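Local structure of endonuclease 2 (Arabidopsis thaliana, 3W52) at the adenine site, the glycan on Asn91 and the glycan on Asn184. The protein cleaves RNA and single-stranded DNA endonucleolytically, and double-stranded DNA to a lesser extent, leaving 5'-phosphate ends, as a zinc-dependent nuclease of the S1/P1 type. Sequence-based numbering; all coordinates share one arbitrary frame.

Three separate carbohydrate or base sites mark the surface of this monomeric nuclease. Measured between the centres of their C-alpha atoms, site 1 lies about 19 Å from site 2 and about 25 Å from site 3, while sites 2 and 3 are about 31 Å apart. No residue is common to any two. Sequence links them: 3-10 helix 52-58, with Trp53 and Leu57 of site 2, runs into Tyr59 of site 1, and helix 153-169, with the metal ligand His154 of site 1, runs into Tyr170 of site 3. Asn91 and Tyr109 of site 2 are themselves substrate-binding residues.

Site 1: the adenine site. Residues 59, 61, 129, 137-138, 140, 154. With ADE (adenine), chain B.
Stacking dominates this base pocket beside the metal centre of the S1/P1 nuclease. Tyr59 and Asn61 are substrate-binding residues, so it probably holds a base of the nucleic acid substrate. Tyr59 lays its phenol flat against one face of the adenine: the planes differ by 4°, and its ring centroid is 3.8 Å from that of the six-membered ring. Its CG takes the crowded position between backbone N and carbonyl carbon (chi1 52°). At the other face the Lys137-Gly138 backbone closes in, Lys137 C 3.5 Å from adenine N1 and Gly138 CA near C2, while Asn140 ND2 points in tip-first, 3.7 Å from adenine C4. His154, a metal ligand, meets the base edge-to-face, its plane turned by 78° and its CE1 leading.

Polar contact with the base is slight. Asn61 ND2 makes a weak, long hydrogen bond to adenine N1 (3.4 Å), and the adenine itself is poorly ordered, so this contact shows no base selectivity.

Hydrogen bonds within the protein hold the walls. Asn140 ND2 donates to Lys137 O at 2.8 Å, nearly along the C=O axis, fixing the rotation of the amide whose ND2 points at the base. His154 ND1 donates to Gly138 O over 2.8 Å, the oxygen in the ring plane but the nitrogen above the carbonyl plane.

Site 2: the glycan on Asn91. Residues 53, 57, 82-83, 87-88, 91-92, 95, 109. With NAG (2-acetamido-2-deoxy-beta-D-glucopyranose), chain C; NAG (2-acetamido-2-deoxy-beta-D-glucopyranose), chain D; BMA (beta-D-mannopyranose), chain E.
An N-linked glycan begins where Asn91 ND2, its CG anti to the backbone N (chi1 179°), is bonded to C1 of NAG (chain C), a sugar mostly buried by protein. Recognition centres on its polar rim. Arg83 points its guanidinium end-on, NH1 and NH2 both donating to the in-plane 3-hydroxyl O3 at 3.1 Å. That hydroxyl donates to ring oxygen O5 of NAG (chain D) over 2.6 Å, coupling the arginine to the next sugar. Arg83 NH2 also donates to Trp53 O (3.0 Å, 164° at the hydrogen), holding the guanidinium.

At the opposite rim, Tyr92 OH shares a hydrogen bond with the in-plane O6 of NAG (chain C) (2.7 Å). Gln95 NE2 donates to O5 of that sugar at 3.0 Å and to Asn91 OD1. Acetyl methyl C8 tucks against Ala88 CA and Leu57 CD1, which probably suits an N-acetyl group. Tyr109 CD1 lies 3.8 Å from C6 of NAG (chain C), with Gln95 CD over one ring face.

Trp53 presents a face to C5 of NAG (chain D) (CH-pi). The mannose, BMA, is hardly covered; its O5 accepts from NAG (chain D) O3.

Helix 85-96 carries Ala88, Asn91, Tyr92 and Gln95; 3-10 helix 52-58 lies alongside, Arg83 is in the preceding loop, and Tyr109 just precedes helix 111-124.

Site 3: the glycan on Asn184. Residues 170, 180-181, 184, 188-189, 241, 244. With NAG (2-acetamido-2-deoxy-beta-D-glucopyranose), chain F; NAG (2-acetamido-2-deoxy-beta-D-glucopyranose), chain G.
Asn184 has helical torsions (phi -73°, psi -32°) near the end of helix 174-187. It is an N-glycosylation site, in which ND2 is bonded to C1 of NAG (chain F), at the Asn-X-Thr sequon of this S1/P1-family nuclease. Asn184 CG lies anti to the carbonyl carbon (chi1 -78°), and its CB rests over one face of the Trp189 indole.

Tyr244, from helix 233-262, carries the main contact: its ring lies beneath the acetyl group of NAG (chain F), with methyl C8 over its centre, 3.5 Å from the centroid. Leu181 CD2 and Ala180 CB close on the same methyl, at 3.6 Å and 3.7 Å from C8. An alanine in place of Tyr244 would probably loosen the acetyl group, by removing the ring under C8 and the hydroxyl that accepts a hydrogen bond from Tyr170.

That bond runs from Tyr170 OH to Tyr244 OH over 2.7 Å, the acceptor lying in the Tyr170 ring plane. Tyr170 OH also reaches the sugar through water 1, which is 3.0 Å from the amide N2 of NAG (chain F). Water 2 bridges Trp189 NE1 to the O6 hydroxyl of NAG (chain F).

NAG (chain G), poorly ordered and little covered, lies near Pro241 CG; its O5 accepts from NAG (chain F) O3.

Site 1: the adenine site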
loop_
_atom_site.group_PDB
_atom_site.type_symbol
_atom_site.label_atom_id
_atom_site.label_comp_id
_atom_site.label_asym_id
_atom_site.label_seq_id
_atom_site.Cartn_x
_atom_site.Cartn_y
_atom_site.Cartn_z
ATOM N N TYR A 59 -8.843 -3.765 0.163
ATOM C CA TYR A 59 -9.209 -2.424 0.630
ATOM C C TYR A 59 -10.130 -2.525 1.875
ATOM O O TYR A 59 -10.342 -3.624 2.369
ATOM C CB TYR A 59 -9.948 -1.669 -0.454
ATOM C CG TYR A 59 -11.126 -2.472 -0.996
ATOM C CD1 TYR A 59 -12.365 -2.460 -0.324
ATOM C CD2 TYR A 59 -10.980 -3.282 -2.135
ATOM C CE1 TYR A 59 -13.445 -3.225 -0.777
ATOM C CE2 TYR A 59 -12.073 -4.053 -2.576
ATOM C CZ TYR A 59 -13.285 -4.006 -1.889
ATOM O OH TYR A 59 -14.356 -4.765 -2.374
ATOM N N ASN A 61 -13.775 -0.537 3.221
ATOM C CA ASN A 61 -14.848 0.410 2.923
ATOM C C ASN A 61 -15.334 1.006 4.246
ATOM O O ASN A 61 -15.591 0.258 5.220
ATOM C CB ASN A 61 -16.043 -0.302 2.279
ATOM C CG ASN A 61 -15.883 -0.514 0.784
ATOM O OD1 ASN A 61 -16.442 -1.453 0.254
ATOM N ND2 ASN A 61 -15.170 0.347 0.110
ATOM N N LEU A 129 -6.933 5.989 -0.700
ATOM C CA LEU A 129 -8.255 5.572 -1.206
ATOM C C LEU A 129 -8.507 4.089 -1.118
ATOM O O LEU A 129 -9.617 3.615 -1.529
ATOM C CB LEU A 129 -8.486 6.124 -2.626
ATOM C CG LEU A 129 -8.675 7.652 -2.552
ATOM C CD1 LEU A 129 -8.895 8.113 -4.036
ATOM C CD2 LEU A 129 -9.924 8.087 -1.651
ATOM N N LYS A 137 -17.066 3.817 -3.773
ATOM C CA LYS A 137 -16.186 2.680 -4.058
ATOM C C LYS A 137 -14.750 3.137 -4.031
ATOM O O LYS A 137 -13.986 2.896 -4.972
ATOM C CB LYS A 137 -16.524 2.117 -5.427
ATOM C CG LYS A 137 -17.972 1.520 -5.475
ATOM C CD LYS A 137 -18.147 0.693 -6.734
ATOM C CE LYS A 137 -19.621 0.444 -7.028
ATOM N NZ LYS A 137 -20.354 1.672 -7.539
ATOM N N GLY A 138 -14.418 3.829 -2.947
ATOM C CA GLY A 138 -13.042 4.311 -2.778
ATOM C C GLY A 138 -12.576 5.280 -3.851
ATOM O O GLY A 138 -11.399 5.249 -4.273
ATOM N N ASN A 140 -13.603 5.307 -6.872
ATOM C CA ASN A 140 -13.683 4.757 -8.222
ATOM C C ASN A 140 -14.827 5.342 -9.054
ATOM O O ASN A 140 -14.731 5.374 -10.297
ATOM C CB ASN A 140 -13.813 3.231 -8.171
ATOM C CG ASN A 140 -12.460 2.539 -8.080
ATOM O OD1 ASN A 140 -11.703 2.490 -9.092
ATOM N ND2 ASN A 140 -12.122 2.015 -6.880
ATOM N N HIS A 154 -9.802 7.304 -7.843
ATOM C CA HIS A 154 -9.080 6.157 -7.292
ATOM C C HIS A 154 -7.830 5.876 -8.141
ATOM O O HIS A 154 -6.737 5.692 -7.594
ATOM C CB HIS A 154 -9.925 4.898 -7.233
ATOM C CG HIS A 154 -9.253 3.771 -6.500
ATOM N ND1 HIS A 154 -9.444 3.512 -5.146
ATOM C CD2 HIS A 154 -8.315 2.893 -6.921
ATOM C CE1 HIS A 154 -8.657 2.508 -4.785
ATOM N NE2 HIS A 154 -7.953 2.128 -5.842
HETATM N N9 ADE B . -10.331 -0.809 -5.214
HETATM C C8 ADE B . -11.154 -1.642 -5.962
HETATM N N7 ADE B . -12.399 -1.679 -5.526
HETATM C C5 ADE B . -12.396 -0.823 -4.425
HETATM C C6 ADE B . -13.404 -0.445 -3.546
HETATM N N6 ADE B . -14.653 -0.887 -3.649
HETATM N N1 ADE B . -13.086 0.414 -2.548
HETATM C C2 ADE B . -11.798 0.858 -2.458
HETATM N N3 ADE B . -10.760 0.569 -3.232
HETATM C C4 ADE B . -11.128 -0.289 -4.210
#

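Site 2: the glycan on Asn91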
loop_
_atom_site.group_PDB
_atom_site.type_symbol
_atom_site.label_atom_id
_atom_site.label_comp_id
_atom_site.label_asym_id
_atom_site.label_seq_id
_atom_site.Cartn_x
_atom_site.Cartn_y
_atom_site.Cartn_z
ATOM N N TRP A 53 -12.329 -14.795 -3.653
ATOM C CA TRP A 53 -12.500 -14.536 -2.253
ATOM C C TRP A 53 -11.408 -13.522 -1.850
ATOM O O TRP A 53 -11.488 -12.961 -0.780
ATOM C CB TRP A 53 -12.231 -15.800 -1.413
ATOM C CG TRP A 53 -10.979 -16.594 -1.851
ATOM C CD1 TRP A 53 -10.949 -17.662 -2.706
ATOM C CD2 TRP A 53 -9.611 -16.381 -1.430
ATOM N NE1 TRP A 53 -9.660 -18.132 -2.846
ATOM C CE2 TRP A 53 -8.821 -17.372 -2.065
ATOM C CE3 TRP A 53 -8.980 -15.447 -0.567
ATOM C CZ2 TRP A 53 -7.405 -17.478 -1.874
ATOM C CZ3 TRP A 53 -7.586 -15.550 -0.380
ATOM C CH2 TRP A 53 -6.818 -16.560 -1.034
ATOM N N LEU A 57 -10.026 -8.241 -0.085
ATOM C CA LEU A 57 -8.888 -8.154 0.828
ATOM C C LEU A 57 -7.952 -7.011 0.458
ATOM O O LEU A 57 -6.986 -6.791 1.183
ATOM C CB LEU A 57 -8.076 -9.473 0.831
ATOM C CG LEU A 57 -8.923 -10.707 1.251
ATOM C CD1 LEU A 57 -7.986 -11.942 1.299
ATOM C CD2 LEU A 57 -9.650 -10.475 2.594
ATOM N N GLY A 82 -13.499 -9.477 9.198
ATOM C CA GLY A 82 -12.128 -9.825 8.868
ATOM C C GLY A 82 -11.769 -9.800 7.397
ATOM O O GLY A 82 -10.588 -9.842 7.073
ATOM N N ARG A 83 -12.745 -9.669 6.511
ATOM C CA ARG A 83 -12.441 -9.696 5.101
ATOM C C ARG A 83 -12.214 -8.306 4.509
ATOM O O ARG A 83 -13.062 -7.735 3.841
ATOM C CB ARG A 83 -13.556 -10.480 4.391
ATOM C CG ARG A 83 -13.584 -11.882 5.053
ATOM C CD ARG A 83 -14.003 -12.920 4.077
ATOM N NE ARG A 83 -13.032 -13.144 3.021
ATOM C CZ ARG A 83 -11.991 -13.951 3.096
ATOM N NH1 ARG A 83 -11.741 -14.633 4.210
ATOM N NH2 ARG A 83 -11.233 -14.118 2.017
ATOM N N GLY A 87 -7.611 -7.142 7.974
ATOM C CA GLY A 87 -7.727 -8.568 8.327
ATOM C C GLY A 87 -6.824 -9.488 7.517
ATOM O O GLY A 87 -6.365 -10.497 8.054
ATOM N N ALA A 88 -6.558 -9.151 6.249
ATOM C CA ALA A 88 -5.688 -9.960 5.411
ATOM C C ALA A 88 -4.266 -9.854 5.954
ATOM O O ALA A 88 -3.523 -10.845 5.982
ATOM C CB ALA A 88 -5.720 -9.459 4.000
ATOM N N ASN A 91 -3.981 -11.995 8.893
ATOM C CA ASN A 91 -4.003 -13.404 8.459
ATOM C C ASN A 91 -2.672 -13.905 7.907
ATOM O O ASN A 91 -2.112 -14.927 8.358
ATOM C CB ASN A 91 -5.120 -13.546 7.391
ATOM C CG ASN A 91 -5.243 -14.950 6.830
ATOM O OD1 ASN A 91 -5.068 -15.957 7.551
ATOM N ND2 ASN A 91 -5.554 -14.996 5.532
ATOM N N TYR A 92 -2.135 -13.201 6.905
ATOM C CA TYR A 92 -0.933 -13.652 6.255
ATOM C C TYR A 92 0.324 -13.451 7.094
ATOM O O TYR A 92 1.284 -14.231 6.977
ATOM C CB TYR A 92 -0.818 -13.019 4.846
ATOM C CG TYR A 92 -1.887 -13.545 3.919
ATOM C CD1 TYR A 92 -1.889 -14.895 3.511
ATOM C CD2 TYR A 92 -2.944 -12.733 3.526
ATOM C CE1 TYR A 92 -2.952 -15.401 2.725
ATOM C CE2 TYR A 92 -4.040 -13.238 2.736
ATOM C CZ TYR A 92 -4.010 -14.574 2.358
ATOM O OH TYR A 92 -5.042 -15.104 1.638
ATOM N N GLN A 95 0.388 -16.427 9.313
ATOM C CA GLN A 95 0.845 -17.637 8.598
ATOM C C GLN A 95 2.369 -17.678 8.453
ATOM O O GLN A 95 2.976 -18.758 8.477
ATOM C CB GLN A 95 0.288 -17.703 7.187
ATOM C CG GLN A 95 -1.215 -17.830 7.184
ATOM C CD GLN A 95 -1.800 -17.725 5.800
ATOM O OE1 GLN A 95 -1.150 -18.025 4.797
ATOM N NE2 GLN A 95 -3.064 -17.334 5.749
ATOM N N TYR A 109 -0.599 -23.670 4.987
ATOM C CA TYR A 109 -0.573 -22.732 3.895
ATOM C C TYR A 109 0.636 -22.624 3.013
ATOM O O TYR A 109 1.738 -22.990 3.393
ATOM C CB TYR A 109 -0.870 -21.375 4.526
ATOM C CG TYR A 109 -2.154 -21.323 5.329
ATOM C CD1 TYR A 109 -3.403 -21.240 4.695
ATOM C CD2 TYR A 109 -2.124 -21.290 6.725
ATOM C CE1 TYR A 109 -4.595 -21.118 5.460
ATOM C CE2 TYR A 109 -3.300 -21.163 7.484
ATOM C CZ TYR A 109 -4.517 -21.083 6.854
ATOM O OH TYR A 109 -5.676 -20.980 7.625
HETATM C C1 NAG C . -6.351 -16.098 5.008
HETATM C C2 NAG C . -7.616 -15.595 4.292
HETATM C C3 NAG C . -8.376 -16.875 3.780
HETATM C C4 NAG C . -7.472 -17.733 2.915
HETATM C C5 NAG C . -6.120 -18.015 3.576
HETATM C C6 NAG C . -5.103 -18.576 2.603
HETATM C C7 NAG C . -8.338 -13.505 5.365
HETATM C C8 NAG C . -7.295 -12.865 4.567
HETATM N N2 NAG C . -8.441 -14.848 5.241
HETATM O O3 NAG C . -9.532 -16.462 3.041
HETATM O O4 NAG C . -8.082 -19.032 2.674
HETATM O O5 NAG C . -5.546 -16.801 4.104
HETATM O O6 NAG C . -4.956 -17.802 1.403
HETATM O O7 NAG C . -9.058 -12.774 6.135
HETATM C C1 NAG D . -8.894 -19.108 1.566
HETATM C C2 NAG D . -8.929 -20.594 1.090
HETATM C C3 NAG D . -9.958 -20.717 -0.016
HETATM C C4 NAG D . -11.317 -20.211 0.423
HETATM C C5 NAG D . -11.187 -18.766 0.972
HETATM C C6 NAG D . -12.487 -18.338 1.615
HETATM C C7 NAG D . -6.783 -21.728 1.282
HETATM C C8 NAG D . -5.462 -22.124 0.623
HETATM N N2 NAG D . -7.639 -21.000 0.548
HETATM O O3 NAG D . -10.047 -22.076 -0.418
HETATM O O4 NAG D . -12.171 -20.195 -0.727
HETATM O O5 NAG D . -10.194 -18.725 2.024
HETATM O O6 NAG D . -12.397 -17.012 2.099
HETATM O O7 NAG D . -7.000 -22.041 2.448
HETATM C C1 BMA E . -13.435 -20.783 -0.580
HETATM C C2 BMA E . -14.248 -20.465 -1.837
HETATM C C3 BMA E . -15.608 -21.149 -1.729
HETATM C C4 BMA E . -15.468 -22.656 -1.454
HETATM C C5 BMA E . -14.443 -23.001 -0.371
HETATM C C6 BMA E . -14.037 -24.463 -0.673
HETATM O O2 BMA E . -13.529 -20.891 -3.003
HETATM O O3 BMA E . -16.338 -20.953 -2.941
HETATM O O4 BMA E . -16.727 -23.155 -1.026
HETATM O O5 BMA E . -13.224 -22.198 -0.478
HETATM O O6 BMA E . -12.969 -24.898 0.146
#

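Site 3: the glycan on Asn184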
loop_
_atom_site.group_PDB
_atom_site.type_symbol
_atom_site.label_atom_id
_atom_site.label_comp_id
_atom_site.label_asym_id
_atom_site.label_seq_id
_atom_site.Cartn_x
_atom_site.Cartn_y
_atom_site.Cartn_z
ATOM N N TYR A 170 11.138 12.904 -12.619
ATOM C CA TYR A 170 12.298 12.002 -12.568
ATOM C C TYR A 170 12.804 11.535 -13.958
ATOM O O TYR A 170 13.589 10.575 -14.020
ATOM C CB TYR A 170 12.004 10.802 -11.675
ATOM C CG TYR A 170 11.793 11.238 -10.238
ATOM C CD1 TYR A 170 10.528 11.559 -9.776
ATOM C CD2 TYR A 170 12.893 11.357 -9.359
ATOM C CE1 TYR A 170 10.319 11.998 -8.451
ATOM C CE2 TYR A 170 12.708 11.790 -8.016
ATOM C CZ TYR A 170 11.433 12.102 -7.602
ATOM O OH TYR A 170 11.218 12.580 -6.340
ATOM N N ALA A 180 15.438 8.841 -4.052
ATOM C CA ALA A 180 15.121 10.068 -3.332
ATOM C C ALA A 180 14.338 9.734 -2.041
ATOM O O ALA A 180 14.523 10.381 -1.030
ATOM C CB ALA A 180 14.290 11.048 -4.221
ATOM N N LEU A 181 13.424 8.774 -2.137
ATOM C CA LEU A 181 12.697 8.359 -0.896
ATOM C C LEU A 181 13.674 7.764 0.094
ATOM O O LEU A 181 13.597 8.060 1.308
ATOM C CB LEU A 181 11.607 7.359 -1.246
ATOM C CG LEU A 181 10.466 8.009 -2.048
ATOM C CD1 LEU A 181 9.516 6.891 -2.641
ATOM C CD2 LEU A 181 9.632 8.864 -1.061
ATOM N N ASN A 184 15.604 10.454 1.814
ATOM C CA ASN A 184 14.887 11.183 2.821
ATOM C C ASN A 184 14.603 10.335 4.037
ATOM O O ASN A 184 14.513 10.887 5.134
ATOM C CB ASN A 184 13.589 11.741 2.242
ATOM C CG ASN A 184 13.824 12.975 1.401
ATOM O OD1 ASN A 184 14.971 13.481 1.323
ATOM N ND2 ASN A 184 12.761 13.481 0.766
ATOM N N GLU A 188 15.963 13.149 6.257
ATOM C CA GLU A 188 14.919 14.103 6.596
ATOM C C GLU A 188 13.890 13.557 7.565
ATOM O O GLU A 188 13.309 14.340 8.337
ATOM C CB GLU A 188 14.116 14.534 5.345
ATOM C CG GLU A 188 14.927 15.184 4.199
ATOM C CD GLU A 188 15.535 16.513 4.650
ATOM O OE1 GLU A 188 14.824 17.227 5.398
ATOM O OE2 GLU A 188 16.704 16.828 4.253
ATOM N N TRP A 189 13.604 12.245 7.480
ATOM C CA TRP A 189 12.517 11.637 8.268
ATOM C C TRP A 189 12.947 10.656 9.329
ATOM O O TRP A 189 12.146 9.841 9.792
ATOM C CB TRP A 189 11.579 10.883 7.279
ATOM C CG TRP A 189 11.150 11.749 6.124
ATOM C CD1 TRP A 189 10.967 13.109 6.110
ATOM C CD2 TRP A 189 10.789 11.278 4.814
ATOM N NE1 TRP A 189 10.504 13.517 4.864
ATOM C CE2 TRP A 189 10.383 12.411 4.052
ATOM C CE3 TRP A 189 10.782 10.020 4.228
ATOM C CZ2 TRP A 189 9.954 12.316 2.702
ATOM C CZ3 TRP A 189 10.370 9.912 2.860
ATOM C CH2 TRP A 189 9.951 11.073 2.129
ATOM N N PRO A 241 3.645 15.190 -2.014
ATOM C CA PRO A 241 4.331 14.878 -0.759
ATOM C C PRO A 241 3.632 13.801 0.064
ATOM O O PRO A 241 4.279 13.065 0.804
ATOM C CB PRO A 241 4.277 16.185 0.008
ATOM C CG PRO A 241 4.330 17.210 -1.041
ATOM C CD PRO A 241 3.385 16.658 -2.089
ATOM N N TYR A 244 4.504 10.497 -1.497
ATOM C CA TYR A 244 5.842 10.111 -1.051
ATOM C C TYR A 244 5.789 9.532 0.346
ATOM O O TYR A 244 6.388 8.494 0.628
ATOM C CB TYR A 244 6.783 11.312 -0.994
ATOM C CG TYR A 244 7.175 11.890 -2.360
ATOM C CD1 TYR A 244 7.213 11.080 -3.485
ATOM C CD2 TYR A 244 7.612 13.194 -2.450
ATOM C CE1 TYR A 244 7.698 11.629 -4.711
ATOM C CE2 TYR A 244 8.113 13.732 -3.636
ATOM C CZ TYR A 244 8.150 12.928 -4.748
ATOM O OH TYR A 244 8.719 13.453 -5.921
HETATM C C1 NAG F . 12.895 14.726 0.063
HETATM C C2 NAG F . 11.742 14.935 -0.943
HETATM C C3 NAG F . 11.915 16.294 -1.619
HETATM C C4 NAG F . 12.070 17.396 -0.589
HETATM C C5 NAG F . 13.209 17.027 0.367
HETATM C C6 NAG F . 13.376 18.051 1.491
HETATM C C7 NAG F . 11.032 12.789 -1.703
HETATM C C8 NAG F . 10.971 11.717 -2.814
HETATM N N2 NAG F . 11.747 13.897 -1.947
HETATM O O3 NAG F . 10.770 16.577 -2.418
HETATM O O4 NAG F . 12.372 18.631 -1.284
HETATM O O5 NAG F . 12.876 15.789 0.999
HETATM O O6 NAG F . 12.187 18.151 2.254
HETATM O O7 NAG F . 10.418 12.625 -0.642
HETATM C C1 NAG G . 11.610 19.732 -0.933
HETATM C C2 NAG G . 12.309 21.022 -1.439
HETATM C C3 NAG G . 11.372 22.269 -1.254
HETATM C C4 NAG G . 9.924 21.964 -1.752
HETATM C C5 NAG G . 9.433 20.637 -1.138
HETATM C C6 NAG G . 8.027 20.218 -1.533
HETATM C C7 NAG G . 14.740 21.119 -1.286
HETATM C C8 NAG G . 15.946 21.218 -0.365
HETATM N N2 NAG G . 13.551 21.214 -0.710
HETATM O O3 NAG G . 11.931 23.344 -2.023
HETATM O O4 NAG G . 9.021 23.017 -1.397
HETATM O O5 NAG G . 10.318 19.592 -1.553
HETATM O O6 NAG G . 7.499 19.244 -0.611
HETATM O O7 NAG G . 14.899 20.978 -2.494
HETATM O O HOH W 1 12.763 14.282 -4.724
HETATM O O HOH W 2 10.237 15.959 2.764
#